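PDB 4OVQ: TRAP dicarboxylate ABC transporter, substrate-binding protein from Roseobacter denitrificans, which binds beta-D-glucuronate and probably serves as the periplasmic solute-binding component of a TRAP-type transport system. Local coordinates for residues A[153-158]-A[162-167]; A[173-178]-A[185-190]; A[46-51]-A[258-263]. All coordinates share one frame; numbering follows the deposited sequence.

Interaction 1 of 3, residues A[153-158]-A[162-167]; sequences KPINTP and EGMKVR. With BDP (beta-D-glucopyranuronic acid), chain C.
The selenium-bearing end of Met164, a selenomethionine, lies against two side chains of the 153-158 loop. Its SE is 4.1 Å from Ile155 CD1, the two chains passing at a slant, while its terminal CE is 3.9 Å from Lys153 CE, where the methionine and lysine side chains pass in opposite directions. The reach of Met164 follows from its torsions: CG is anti to the backbone N (chi1 -169°), and the chain stays straight until it bends at chi3, which swings CE toward the loop. The extended Lys153 chain carries NZ past the methionine to within a water's span of Glu162 O. One water accepts from Lys153 NZ at 2.8 Å and lies 2.9 Å from Glu162 O, to which it can donate; a second makes only a weak, longer bond to that oxygen. The contact is thus apolar inside and water-bridged at its Lys153-Glu162 side.

At the far end of 162-167 the strand delivers Arg167 to the bound glucuronate. The guanidinium meets the carboxylate edge-on: NH1 donates to O6B of the sugar at 2.8 Å and NH2 to O6A at 2.9 Å, with N-H...O angles of 178° and 174°. Such nearly straight paired bonds probably help set the carboxylate's rotation, and Arg167 NE is itself held by the carbonyl of Met188.

Ile155 is set among Met164, Phe148 of strand 146-150 and Phe296 of helix 294-298; along the chain the loop links strand 146-150 to strand 165-168, which runs parallel to strand 184-187.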
ATOM      1  N   LYS A 153     -24.931  -0.719  -1.260  1.00 20.07           N
ATOM      2  CA  LYS A 153     -25.293   0.129  -2.387  1.00 21.94           C
ATOM      3  C   LYS A 153     -24.092   0.712  -3.104  1.00 26.08           C
ATOM      4  O   LYS A 153     -23.019   0.825  -2.527  1.00 20.22           O
ATOM      5  CB  LYS A 153     -26.132   1.305  -1.887  1.00 23.77           C
ATOM      6  CG  LYS A 153     -25.375   2.199  -0.911  1.00 22.30           C
ATOM      7  CD  LYS A 153     -26.282   3.196  -0.218  1.00 21.24           C
ATOM      8  CE  LYS A 153     -25.510   3.966   0.823  1.00 29.22           C
ATOM      9  NZ  LYS A 153     -26.260   5.127   1.354  1.00 29.04           N
ATOM     10  N   PRO A 154     -24.274   1.107  -4.368  1.00 25.86           N
ATOM     11  CA  PRO A 154     -23.221   1.845  -5.064  1.00 21.18           C
ATOM     12  C   PRO A 154     -22.899   3.174  -4.392  1.00 22.50           C
ATOM     13  O   PRO A 154     -23.775   3.788  -3.780  1.00 22.98           O
ATOM     14  CB  PRO A 154     -23.841   2.133  -6.441  1.00 22.25           C
ATOM     15  CG  PRO A 154     -24.912   1.110  -6.610  1.00 27.79           C
ATOM     16  CD  PRO A 154     -25.421   0.798  -5.244  1.00 28.22           C
ATOM     17  N   ILE A 155     -21.651   3.606  -4.524  1.00 16.88           N
ATOM     18  CA  ILE A 155     -21.226   4.948  -4.133  1.00 20.21           C
ATOM     19  C   ILE A 155     -20.943   5.777  -5.380  1.00 25.48           C
ATOM     20  O   ILE A 155     -20.089   5.409  -6.189  1.00 20.12           O
ATOM     21  CB  ILE A 155     -19.929   4.899  -3.291  1.00 18.75           C
ATOM     22  CG1 ILE A 155     -20.217   4.263  -1.936  1.00 14.99           C
ATOM     23  CG2 ILE A 155     -19.344   6.300  -3.122  1.00 22.61           C
ATOM     24  CD1 ILE A 155     -18.938   3.734  -1.241  1.00 16.26           C
ATOM     25  N   ASN A 156     -21.671   6.883  -5.549  1.00 25.62           N
ATOM     26  CA  ASN A 156     -21.433   7.790  -6.667  1.00 17.96           C
ATOM     27  C   ASN A 156     -21.121   9.203  -6.231  1.00 20.44           C
ATOM     28  O   ASN A 156     -20.468   9.950  -6.955  1.00 26.31           O
ATOM     29  CB  ASN A 156     -22.627   7.805  -7.630  1.00 28.27           C
ATOM     30  CG  ASN A 156     -22.694   6.560  -8.464  1.00 24.08           C
ATOM     31  OD1 ASN A 156     -21.912   6.385  -9.404  1.00 30.31           O
ATOM     32  ND2 ASN A 156     -23.595   5.660  -8.101  1.00 28.92           N
ATOM     33  N   THR A 157     -21.581   9.563  -5.041  1.00 17.55           N
ATOM     34  CA  THR A 157     -21.328  10.889  -4.497  1.00 26.82           C
ATOM     35  C   THR A 157     -20.963  10.756  -3.033  1.00 24.99           C
ATOM     36  O   THR A 157     -21.241   9.721  -2.419  1.00 24.86           O
ATOM     37  CB  THR A 157     -22.570  11.806  -4.653  1.00 31.39           C
ATOM     38  OG1 THR A 157     -23.564  11.463  -3.681  1.00 29.48           O
ATOM     39  CG2 THR A 157     -23.152  11.664  -6.043  1.00 29.72           C
ATOM     40  N   PRO A 158     -20.299  11.776  -2.468  1.00 26.80           N
ATOM     41  CA  PRO A 158     -20.016  11.773  -1.029  1.00 22.55           C
ATOM     42  C   PRO A 158     -21.253  11.493  -0.181  1.00 24.73           C
ATOM     43  O   PRO A 158     -21.135  10.848   0.847  1.00 21.60           O
ATOM     44  CB  PRO A 158     -19.491  13.186  -0.772  1.00 27.08           C
ATOM     45  CG  PRO A 158     -18.806  13.547  -2.056  1.00 28.55           C
ATOM     46  CD  PRO A 158     -19.627  12.893  -3.159  1.00 28.83           C
ATOM     47  N   GLU A 162     -22.241   8.931   3.581  1.00 19.67           N
ATOM     48  CA  GLU A 162     -22.713   9.437   4.866  1.00 14.90           C
ATOM     49  C   GLU A 162     -23.325   8.301   5.675  1.00 17.83           C
ATOM     50  O   GLU A 162     -24.177   7.567   5.180  1.00 20.15           O
ATOM     51  CB  GLU A 162     -23.737  10.567   4.660  1.00 25.52           C
ATOM     52  CG  GLU A 162     -24.730  10.754   5.819  1.00 39.29           C
ATOM     53  CD  GLU A 162     -24.174  11.545   6.995  1.00 40.86           C
ATOM     54  OE1 GLU A 162     -23.167  12.268   6.816  1.00 39.46           O
ATOM     55  OE2 GLU A 162     -24.765  11.433   8.101  1.00 42.91           O
ATOM     56  N   GLY A 163     -22.851   8.150   6.910  1.00 16.97           N
ATOM     57  CA  GLY A 163     -23.342   7.144   7.827  1.00 20.39           C
ATOM     58  C   GLY A 163     -22.740   5.766   7.619  1.00 19.18           C
ATOM     59  O   GLY A 163     -23.013   4.864   8.408  1.00 17.61           O
HETATM   60  N   MSE A 164     -21.934   5.585   6.578  1.00 15.99           N
HETATM   61  CA  MSE A 164     -21.367   4.268   6.297  1.00 15.19           C
HETATM   62  C   MSE A 164     -20.132   3.992   7.189  1.00 13.21           C
HETATM   63  O   MSE A 164     -19.241   4.840   7.294  1.00 14.30           O
HETATM   64  CB  MSE A 164     -20.992   4.150   4.812  1.00 17.72           C
HETATM   65  CG  MSE A 164     -20.636   2.743   4.379  1.00 13.13           C
HETATM   66 SE   MSE A 164     -20.096   2.653   2.505  1.00 21.82          SE
HETATM   67  CE  MSE A 164     -21.808   2.892   1.665  1.00 14.26           C
ATOM     68  N   LYS A 165     -20.068   2.808   7.808  1.00 13.77           N
ATOM     69  CA  LYS A 165     -18.901   2.401   8.607  1.00 12.41           C
ATOM     70  C   LYS A 165     -17.911   1.820   7.627  1.00 10.59           C
ATOM     71  O   LYS A 165     -18.160   0.770   7.036  1.00 12.47           O
ATOM     72  CB  LYS A 165     -19.242   1.321   9.653  1.00 13.97           C
ATOM     73  CG  LYS A 165     -20.404   1.647  10.578  1.00 16.22           C
ATOM     74  CD  LYS A 165     -20.742   0.421  11.466  1.00 26.27           C
ATOM     75  CE  LYS A 165     -21.331  -0.785  10.667  1.00 23.36           C
ATOM     76  NZ  LYS A 165     -22.810  -0.598  10.462  1.00 29.32           N
ATOM     77  N   VAL A 166     -16.801   2.513   7.416  1.00  9.58           N
ATOM     78  CA  VAL A 166     -15.808   2.065   6.431  1.00  8.98           C
ATOM     79  C   VAL A 166     -14.470   1.755   7.107  1.00  8.41           C
ATOM     80  O   VAL A 166     -13.888   2.574   7.801  1.00 10.52           O
ATOM     81  CB  VAL A 166     -15.581   3.111   5.326  1.00  9.41           C
ATOM     82  CG1 VAL A 166     -14.657   2.526   4.252  1.00  9.20           C
ATOM     83  CG2 VAL A 166     -16.931   3.611   4.740  1.00 10.32           C
ATOM     84  N   ARG A 167     -14.008   0.523   6.926  1.00  8.90           N
ATOM     85  CA  ARG A 167     -12.709   0.129   7.427  1.00  7.53           C
ATOM     86  C   ARG A 167     -11.625   0.798   6.601  1.00  8.61           C
ATOM     87  O   ARG A 167     -11.709   0.883   5.365  1.00  9.22           O
ATOM     88  CB  ARG A 167     -12.531  -1.384   7.349  1.00  9.31           C
ATOM     89  CG  ARG A 167     -11.149  -1.902   7.856  1.00  8.37           C
ATOM     90  CD  ARG A 167     -10.122  -1.930   6.737  1.00  6.94           C
ATOM     91  NE  ARG A 167      -8.789  -2.335   7.172  1.00  6.41           N
ATOM     92  CZ  ARG A 167      -7.768  -2.491   6.340  1.00  6.73           C
ATOM     93  NH1 ARG A 167      -7.957  -2.293   5.044  1.00  8.52           N
ATOM     94  NH2 ARG A 167      -6.581  -2.861   6.814  1.00  9.21           N
TER
HETATM   95  C1  BDP C 402      -3.319  -3.863   0.333  1.00  7.53           C
HETATM   96  C2  BDP C 402      -1.846  -3.790   0.641  1.00  6.68           C
HETATM   97  C3  BDP C 402      -1.634  -4.503   1.905  1.00  5.36           C
HETATM   98  C4  BDP C 402      -2.434  -3.875   2.996  1.00  6.15           C
HETATM   99  C5  BDP C 402      -3.901  -3.869   2.635  1.00  7.19           C
HETATM  100  C6  BDP C 402      -4.781  -3.186   3.695  1.00  6.28           C
HETATM  101  O2  BDP C 402      -1.181  -4.520  -0.445  1.00  7.35           O
HETATM  102  O3  BDP C 402      -0.217  -4.263   2.241  1.00  6.19           O
HETATM  103  O4  BDP C 402      -2.223  -4.617   4.270  1.00  6.66           O
HETATM  104  O5  BDP C 402      -4.119  -3.226   1.386  1.00  6.88           O
HETATM  105  O6A BDP C 402      -4.473  -3.308   4.917  1.00  8.44           O
HETATM  106  O1  BDP C 402      -3.665  -3.195  -0.845  1.00  7.09           O
HETATM  107  O6B BDP C 402      -5.838  -2.683   3.242  1.00  7.81           O
HETATM  108  O   HOH W   1     -24.233   5.373   3.269  1.00 29.60           O
HETATM  109  O   HOH W   2     -26.075   7.614   2.349  1.00 35.95           O

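Interaction 2 of 3, residues A[173-178]-A[185-190]. With BDP (beta-D-glucopyranuronic acid), chain C.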
ATOM      1  N   LEU A 173      -4.699   9.890   8.432  1.00 13.00           N
ATOM      2  CA  LEU A 173      -5.106  10.480   7.160  1.00 15.68           C
ATOM      3  C   LEU A 173      -6.345   9.788   6.588  1.00 13.20           C
ATOM      4  O   LEU A 173      -7.183  10.411   5.956  1.00 16.08           O
ATOM      5  CB  LEU A 173      -3.995  10.426   6.124  1.00 19.94           C
ATOM      6  CG  LEU A 173      -3.106  11.650   6.009  1.00 27.41           C
ATOM      7  CD1 LEU A 173      -2.578  12.046   7.386  1.00 30.40           C
ATOM      8  CD2 LEU A 173      -1.969  11.349   5.025  1.00 19.31           C
ATOM      9  N   PHE A 174      -6.432   8.474   6.787  1.00 11.75           N
ATOM     10  CA  PHE A 174      -7.533   7.703   6.214  1.00 12.13           C
ATOM     11  C   PHE A 174      -8.803   7.837   7.059  1.00 10.40           C
ATOM     12  O   PHE A 174      -9.924   7.828   6.524  1.00 11.35           O
ATOM     13  CB  PHE A 174      -7.152   6.229   6.085  1.00 12.42           C
ATOM     14  CG  PHE A 174      -5.853   5.988   5.369  1.00  9.28           C
ATOM     15  CD1 PHE A 174      -5.440   6.809   4.314  1.00  9.02           C
ATOM     16  CD2 PHE A 174      -5.041   4.955   5.757  1.00  9.45           C
ATOM     17  CE1 PHE A 174      -4.254   6.578   3.674  1.00 11.93           C
ATOM     18  CE2 PHE A 174      -3.836   4.730   5.114  1.00  9.02           C
ATOM     19  CZ  PHE A 174      -3.432   5.551   4.099  1.00 11.75           C
ATOM     20  N   THR A 175      -8.633   7.980   8.367  1.00 13.60           N
ATOM     21  CA  THR A 175      -9.786   8.240   9.225  1.00 16.65           C
ATOM     22  C   THR A 175     -10.360   9.599   8.835  1.00 13.60           C
ATOM     23  O   THR A 175     -11.578   9.764   8.698  1.00 15.43           O
ATOM     24  CB  THR A 175      -9.447   8.206  10.734  1.00 22.26           C
ATOM     25  OG1 THR A 175      -8.385   9.113  11.014  1.00 32.49           O
ATOM     26  CG2 THR A 175      -9.039   6.845  11.167  1.00 16.60           C
ATOM     27  N   GLY A 176      -9.482  10.573   8.637  1.00 12.89           N
ATOM     28  CA  GLY A 176      -9.932  11.856   8.118  1.00 13.88           C
ATOM     29  C   GLY A 176     -10.670  11.833   6.788  1.00 15.83           C
ATOM     30  O   GLY A 176     -11.715  12.458   6.612  1.00 18.65           O
HETATM   31  N   MSE A 177     -10.104  11.131   5.820  1.00 11.93           N
HETATM   32  CA  MSE A 177     -10.715  10.982   4.521  1.00 11.77           C
HETATM   33  C   MSE A 177     -12.155  10.508   4.687  1.00 11.78           C
HETATM   34  O   MSE A 177     -13.042  11.044   4.065  1.00 13.27           O
HETATM   35  CB  MSE A 177      -9.911   9.978   3.660  1.00 13.11           C
HETATM   36  CG  MSE A 177     -10.567   9.567   2.356  1.00 11.48           C
HETATM   37 SE   MSE A 177      -9.603   8.186   1.430  1.00 24.35          SE
HETATM   38  CE  MSE A 177     -10.100   6.722   2.512  1.00 10.07           C
ATOM     39  N   ILE A 178     -12.380   9.482   5.502  1.00 12.29           N
ATOM     40  CA  ILE A 178     -13.729   8.937   5.637  1.00 12.55           C
ATOM     41  C   ILE A 178     -14.648   9.933   6.335  1.00 14.49           C
ATOM     42  O   ILE A 178     -15.772  10.152   5.889  1.00 16.81           O
ATOM     43  CB  ILE A 178     -13.748   7.578   6.361  1.00 11.34           C
ATOM     44  CG1 ILE A 178     -12.881   6.549   5.602  1.00 14.95           C
ATOM     45  CG2 ILE A 178     -15.191   7.078   6.552  1.00 12.94           C
ATOM     46  CD1 ILE A 178     -13.446   6.104   4.244  1.00 13.42           C
ATOM     47  N   PRO A 185     -15.178   6.085  10.149  1.00 12.09           N
ATOM     48  CA  PRO A 185     -14.009   5.237   9.888  1.00 11.60           C
ATOM     49  C   PRO A 185     -13.761   4.216  10.974  1.00 12.28           C
ATOM     50  O   PRO A 185     -14.028   4.480  12.161  1.00 13.20           O
ATOM     51  CB  PRO A 185     -12.864   6.244   9.843  1.00 14.81           C
ATOM     52  CG  PRO A 185     -13.325   7.382  10.675  1.00 15.05           C
ATOM     53  CD  PRO A 185     -14.805   7.492  10.408  1.00 13.14           C
ATOM     54  N   SER A 186     -13.214   3.081  10.560  1.00 10.37           N
ATOM     55  CA  SER A 186     -12.864   2.030  11.480  1.00 11.98           C
ATOM     56  C   SER A 186     -11.500   1.486  11.121  1.00 11.09           C
ATOM     57  O   SER A 186     -11.364   0.642  10.236  1.00 11.45           O
ATOM     58  CB  SER A 186     -13.900   0.937  11.416  1.00 16.60           C
ATOM     59  OG  SER A 186     -13.612  -0.005  12.398  1.00 18.42           O
ATOM     60  N   PRO A 187     -10.463   1.990  11.778  1.00  9.65           N
ATOM     61  CA  PRO A 187      -9.150   1.419  11.499  1.00  9.39           C
ATOM     62  C   PRO A 187      -9.065   0.005  12.039  1.00 11.22           C
ATOM     63  O   PRO A 187      -9.430  -0.261  13.191  1.00 10.48           O
ATOM     64  CB  PRO A 187      -8.178   2.314  12.264  1.00 13.04           C
ATOM     65  CG  PRO A 187      -8.976   3.545  12.627  1.00 16.49           C
ATOM     66  CD  PRO A 187     -10.395   3.112  12.728  1.00 13.23           C
HETATM   67  N   MSE A 188      -8.550  -0.903  11.218  1.00  9.65           N
HETATM   68  CA  MSE A 188      -8.580  -2.302  11.584  1.00 10.14           C
HETATM   69  C   MSE A 188      -7.547  -3.051  10.771  1.00  8.82           C
HETATM   70  O   MSE A 188      -7.303  -2.746   9.600  1.00 10.34           O
HETATM   71  CB  MSE A 188      -9.989  -2.834  11.255  1.00 11.48           C
HETATM   72  CG  MSE A 188     -10.220  -4.241  11.569  1.00 11.42           C
HETATM   73 SE   MSE A 188     -11.993  -4.850  10.964  1.00 20.98          SE
HETATM   74  CE  MSE A 188     -13.046  -3.561  11.626  1.00 13.75           C
ATOM     75  N   ALA A 189      -6.965  -4.073  11.384  1.00  5.97           N
ATOM     76  CA  ALA A 189      -6.040  -4.960  10.719  1.00  5.29           C
ATOM     77  C   ALA A 189      -6.688  -5.607   9.496  1.00  6.81           C
ATOM     78  O   ALA A 189      -7.819  -6.043   9.560  1.00  7.49           O
ATOM     79  CB  ALA A 189      -5.583  -6.022  11.700  1.00  7.51           C
ATOM     80  N   PHE A 190      -5.934  -5.713   8.417  1.00  6.20           N
ATOM     81  CA  PHE A 190      -6.397  -6.272   7.166  1.00  7.14           C
ATOM     82  C   PHE A 190      -6.999  -7.652   7.356  1.00  5.60           C
ATOM     83  O   PHE A 190      -7.998  -7.975   6.730  1.00  6.25           O
ATOM     84  CB  PHE A 190      -5.200  -6.327   6.215  1.00  8.58           C
ATOM     85  CG  PHE A 190      -5.530  -6.582   4.773  1.00  8.68           C
ATOM     86  CD1 PHE A 190      -6.573  -5.942   4.137  1.00  9.24           C
ATOM     87  CD2 PHE A 190      -4.739  -7.473   4.041  1.00 10.89           C
ATOM     88  CE1 PHE A 190      -6.795  -6.175   2.752  1.00 11.44           C
ATOM     89  CE2 PHE A 190      -4.986  -7.701   2.685  1.00 10.94           C
ATOM     90  CZ  PHE A 190      -6.008  -7.063   2.079  1.00 10.25           C
TER
HETATM   91  C1  BDP C 402      -3.319  -3.863   0.333  1.00  7.53           C
HETATM   92  C2  BDP C 402      -1.846  -3.790   0.641  1.00  6.68           C
HETATM   93  C3  BDP C 402      -1.634  -4.503   1.905  1.00  5.36           C
HETATM   94  C4  BDP C 402      -2.434  -3.875   2.996  1.00  6.15           C
HETATM   95  C5  BDP C 402      -3.901  -3.869   2.635  1.00  7.19           C
HETATM   96  C6  BDP C 402      -4.781  -3.186   3.695  1.00  6.28           C
HETATM   97  O2  BDP C 402      -1.181  -4.520  -0.445  1.00  7.35           O
HETATM   98  O3  BDP C 402      -0.217  -4.263   2.241  1.00  6.19           O
HETATM   99  O4  BDP C 402      -2.223  -4.617   4.270  1.00  6.66           O
HETATM  100  O5  BDP C 402      -4.119  -3.226   1.386  1.00  6.88           O
HETATM  101  O6A BDP C 402      -4.473  -3.308   4.917  1.00  8.44           O
HETATM  102  O1  BDP C 402      -3.665  -3.195  -0.845  1.00  7.09           O
HETATM  103  O6B BDP C 402      -5.838  -2.683   3.242  1.00  7.81           O
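Thr175 and Pro185 bring the backbones closest, their CA atoms 5.2 Å apart, where the short axes of helix 173-178 and strand 185-187 run nearly antiparallel (160°) at a closest approach of 8.0 Å. The Pro185 ring fits between two helix residues one turn apart. Its CG lies 3.6 Å from the carbonyl O of Thr175, and its CB is 3.8 Å from Ile178 CB, the isoleucine sliding past the ring in the opposite direction. Thr175 crosses both prolines at about a right angle; its methyl CG2 meets Pro187 CG at 3.6 Å. That methyl is available because OG1 sits between the backbone N and the carbonyl carbon (chi1 55°) and bonds back to the carbonyl of Glu172, leaving CG2 for the strand.

This is the helix-to-second-strand packing of a beta-alpha-beta unit made of strand 165-168, helix 172-180 and strand 184-187. Beyond the strand, and apart from the helix contact, the chain carries Phe190 into the sugar pocket, where one ring face lies under C5 and C6 of the glucuronate: C5 stands 3.6 Å above the ring centre, and Phe190 CD1 is 3.3 Å from C6.

The helix-strand contact is mainly apolar, van der Waals packing of proline ring carbons on Thr175 and Ile178. At the separate sugar site the aromatic face supports the ligand while Arg146, Gln70, Asn207 and Glu234, among others, hydrogen-bond it.

Interaction 3 of 3, residues A[46-51]-A[258-263]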
ATOM      1  N   ALA A  46      13.900 -13.291  -2.888  1.00  8.92           N
ATOM      2  CA  ALA A  46      14.686 -14.223  -2.081  1.00 10.94           C
ATOM      3  C   ALA A  46      15.581 -15.093  -2.978  1.00  9.94           C
ATOM      4  O   ALA A  46      16.741 -15.272  -2.687  1.00 11.52           O
ATOM      5  CB  ALA A  46      13.770 -15.082  -1.204  1.00 11.26           C
ATOM      6  N   GLU A  47      15.047 -15.589  -4.077  1.00  9.47           N
ATOM      7  CA  GLU A  47      15.832 -16.384  -5.021  1.00  9.73           C
ATOM      8  C   GLU A  47      17.008 -15.592  -5.601  1.00  9.41           C
ATOM      9  O   GLU A  47      18.145 -16.056  -5.588  1.00  9.71           O
ATOM     10  CB  GLU A  47      14.941 -16.841  -6.142  1.00  9.78           C
ATOM     11  CG  GLU A  47      15.699 -17.706  -7.105  1.00 10.10           C
ATOM     12  CD  GLU A  47      14.838 -18.168  -8.234  1.00 11.64           C
ATOM     13  OE1 GLU A  47      13.813 -17.537  -8.515  1.00 14.22           O
ATOM     14  OE2 GLU A  47      15.160 -19.177  -8.869  1.00 10.65           O
ATOM     15  N   LEU A  48      16.724 -14.363  -6.013  1.00  8.87           N
ATOM     16  CA  LEU A  48      17.765 -13.522  -6.615  1.00  9.65           C
ATOM     17  C   LEU A  48      18.815 -13.077  -5.599  1.00  9.45           C
ATOM     18  O   LEU A  48      19.989 -12.960  -5.950  1.00  9.64           O
ATOM     19  CB  LEU A  48      17.166 -12.297  -7.278  1.00  8.93           C
ATOM     20  CG  LEU A  48      16.413 -12.579  -8.573  1.00  9.80           C
ATOM     21  CD1 LEU A  48      15.686 -11.359  -9.067  1.00 10.15           C
ATOM     22  CD2 LEU A  48      17.375 -13.181  -9.650  1.00  9.49           C
ATOM     23  N   LEU A  49      18.422 -12.846  -4.349  1.00  9.51           N
ATOM     24  CA  LEU A  49      19.383 -12.573  -3.283  1.00 10.49           C
ATOM     25  C   LEU A  49      20.387 -13.721  -3.152  1.00 11.19           C
ATOM     26  O   LEU A  49      21.597 -13.507  -3.155  1.00 12.09           O
ATOM     27  CB  LEU A  49      18.644 -12.365  -1.954  1.00 10.56           C
ATOM     28  CG  LEU A  49      19.540 -12.215  -0.742  1.00 14.06           C
ATOM     29  CD1 LEU A  49      20.236 -10.831  -0.814  1.00 13.87           C
ATOM     30  CD2 LEU A  49      18.711 -12.353   0.509  1.00 15.23           C
ATOM     31  N   ALA A  50      19.883 -14.956  -3.089  1.00  9.78           N
ATOM     32  CA  ALA A  50      20.772 -16.111  -2.954  1.00 10.77           C
ATOM     33  C   ALA A  50      21.653 -16.297  -4.179  1.00 10.92           C
ATOM     34  O   ALA A  50      22.820 -16.645  -4.063  1.00 12.46           O
ATOM     35  CB  ALA A  50      19.967 -17.371  -2.652  1.00 11.47           C
ATOM     36  N   VAL A  51      21.104 -16.072  -5.371  1.00 10.07           N
ATOM     37  CA  VAL A  51      21.909 -16.157  -6.589  1.00 10.08           C
ATOM     38  C   VAL A  51      23.013 -15.095  -6.643  1.00 12.47           C
ATOM     39  O   VAL A  51      24.192 -15.428  -6.823  1.00 13.31           O
ATOM     40  CB  VAL A  51      21.019 -16.076  -7.858  1.00  9.78           C
ATOM     41  CG1 VAL A  51      21.892 -15.919  -9.128  1.00 13.60           C
ATOM     42  CG2 VAL A  51      20.111 -17.327  -7.926  1.00 11.33           C
ATOM     43  N   ALA A 258      16.442  -6.665  -5.469  1.00  8.25           N
ATOM     44  CA  ALA A 258      15.213  -5.956  -5.157  1.00  8.94           C
ATOM     45  C   ALA A 258      14.633  -5.272  -6.364  1.00  8.42           C
ATOM     46  O   ALA A 258      13.453  -5.363  -6.634  1.00  8.36           O
ATOM     47  CB  ALA A 258      15.473  -4.907  -4.089  1.00  7.91           C
ATOM     48  N   GLN A 259      15.480  -4.570  -7.099  0.52  9.80           N
ATOM     49  CA  GLN A 259      15.015  -3.867  -8.289  0.52  9.99           C
ATOM     50  C   GLN A 259      14.434  -4.820  -9.350  0.52  9.66           C
ATOM     51  O   GLN A 259      13.401  -4.544  -9.940  0.52 11.27           O
ATOM     52  CB  GLN A 259      16.136  -3.000  -8.866  0.52 12.38           C
ATOM     53  CG  GLN A 259      16.540  -1.826  -7.974  0.52 17.38           C
ATOM     54  CD  GLN A 259      17.824  -1.142  -8.410  0.52 14.54           C
ATOM     55  OE1 GLN A 259      18.483  -1.565  -9.359  0.52 23.86           O
ATOM     56  NE2 GLN A 259      18.177  -0.076  -7.723  0.52 21.44           N
ATOM     57  N   GLU A 260      15.101  -5.945  -9.572  1.00 10.45           N
ATOM     58  CA  GLU A 260      14.650  -6.925 -10.536  1.00 11.75           C
ATOM     59  C   GLU A 260      13.352  -7.622 -10.073  1.00  9.49           C
ATOM     60  O   GLU A 260      12.441  -7.850 -10.861  1.00 11.90           O
ATOM     61  CB  GLU A 260      15.787  -7.892 -10.839  1.00 11.62           C
ATOM     62  CG  GLU A 260      16.908  -7.210 -11.615  1.00 13.38           C
ATOM     63  CD  GLU A 260      18.105  -8.109 -11.892  1.00 19.07           C
ATOM     64  OE1 GLU A 260      18.110  -9.251 -11.418  1.00 16.04           O
ATOM     65  OE2 GLU A 260      19.033  -7.660 -12.605  1.00 19.45           O
ATOM     66  N   SER A 261      13.253  -7.939  -8.776  1.00  9.58           N
ATOM     67  CA  SER A 261      12.020  -8.436  -8.226  1.00  9.22           C
ATOM     68  C   SER A 261      10.887  -7.461  -8.481  1.00  9.15           C
ATOM     69  O   SER A 261       9.790  -7.840  -8.847  1.00  9.78           O
ATOM     70  CB  SER A 261      12.188  -8.626  -6.728  1.00 10.20           C
ATOM     71  OG  SER A 261      10.963  -8.787  -6.029  1.00 11.14           O
ATOM     72  N   ALA A 262      11.168  -6.163  -8.283  1.00  8.86           N
ATOM     73  CA  ALA A 262      10.110  -5.181  -8.477  1.00  8.80           C
ATOM     74  C   ALA A 262       9.663  -5.010  -9.924  1.00  9.39           C
ATOM     75  O   ALA A 262       8.487  -4.839 -10.172  1.00 11.49           O
ATOM     76  CB  ALA A 262      10.481  -3.851  -7.840  1.00 11.76           C
ATOM     77  N   LEU A 263      10.599  -5.061 -10.875  1.00  9.83           N
ATOM     78  CA  LEU A 263      10.179  -5.043 -12.276  1.00 11.82           C
ATOM     79  C   LEU A 263       9.291  -6.250 -12.605  1.00 11.18           C
ATOM     80  O   LEU A 263       8.285  -6.125 -13.284  1.00 13.26           O
ATOM     81  CB  LEU A 263      11.410  -5.001 -13.176  1.00 12.81           C
ATOM     82  CG  LEU A 263      12.229  -3.712 -13.050  1.00 17.19           C
ATOM     83  CD1 LEU A 263      13.412  -3.762 -13.979  1.00 17.52           C
ATOM     84  CD2 LEU A 263      11.389  -2.453 -13.347  1.00 18.83           C
TER
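Leu48 points from helix 37-52 toward helix 248-282 and meets Glu260 with one branch, the two side chains crossing at about a right angle. The methyl CD1 does the touching: it lies 3.9 Å from Glu260 CB, at the root of the glutamate, and 4.0 Å from Glu260 OE1. With chi3 near 0° (-4°), OE1 eclipses CB, and CD1 sits against both atoms on that side. The same CD1 approaches the helix backbone, 4.2 Å from Ser261 N. Leu48 reaches there with CG beside its backbone N and anti to the carbonyl carbon (chi1 -72°) and CD1 continuing outward. Glu260 has the same first torsion, and beyond CG the extended chain runs alongside helix 37-52 toward its C-terminal end, where OE1 forms a salt bridge with Lys52.

The contact is small, 100 Å² in total, although the Leu48 and Ser261 CA atoms come within 7.8 Å. It joins helix 37-52 to helix 248-282 where the latter packs on the five-stranded mixed sheet; the length of helix 248-282, much the longest of the chain, is consistent with the lobe-spanning helix of TRAP solute-binding proteins. It lies against strands 135-141 and 234-239 here, as Ala258 and Ala262 packing on Ala139 and Ala258 and Ser261 on Ile236 make plain.

Toward that sheet the contact becomes more buried. Ser261 OG is hydrogen-bonded to the backbone carbonyl of Ala41 and to the hydroxyl of Tyr141, tying the long helix to both helix 37-52 and strand 135-141, and Phe45 packs on Ala258 and Ser261 one helical turn before Leu48.

In the fold
Interactions 1 and 2 are neighbours, with centres 13 Å apart, and share the two-stranded parallel sheet: Val166 O lies 2.9 Å from Ser186 N. Both touch the glucuronate, interaction 1 through a charged pair and interaction 2 through an aromatic face. Interaction 3 lies between helices on the opposite side of the chain's centre, about 23 Å from interaction 1 and 18 Å from interaction 2 at the nearest atoms, and touches no ligand. None is fully core: each is partly buried. Interaction 1 pairs apolar packing with a water bridge, interaction 2 packs prolines on a helix, and interaction 3, between whose segments the other two fall in sequence, sets a leucine methyl beside a glutamate.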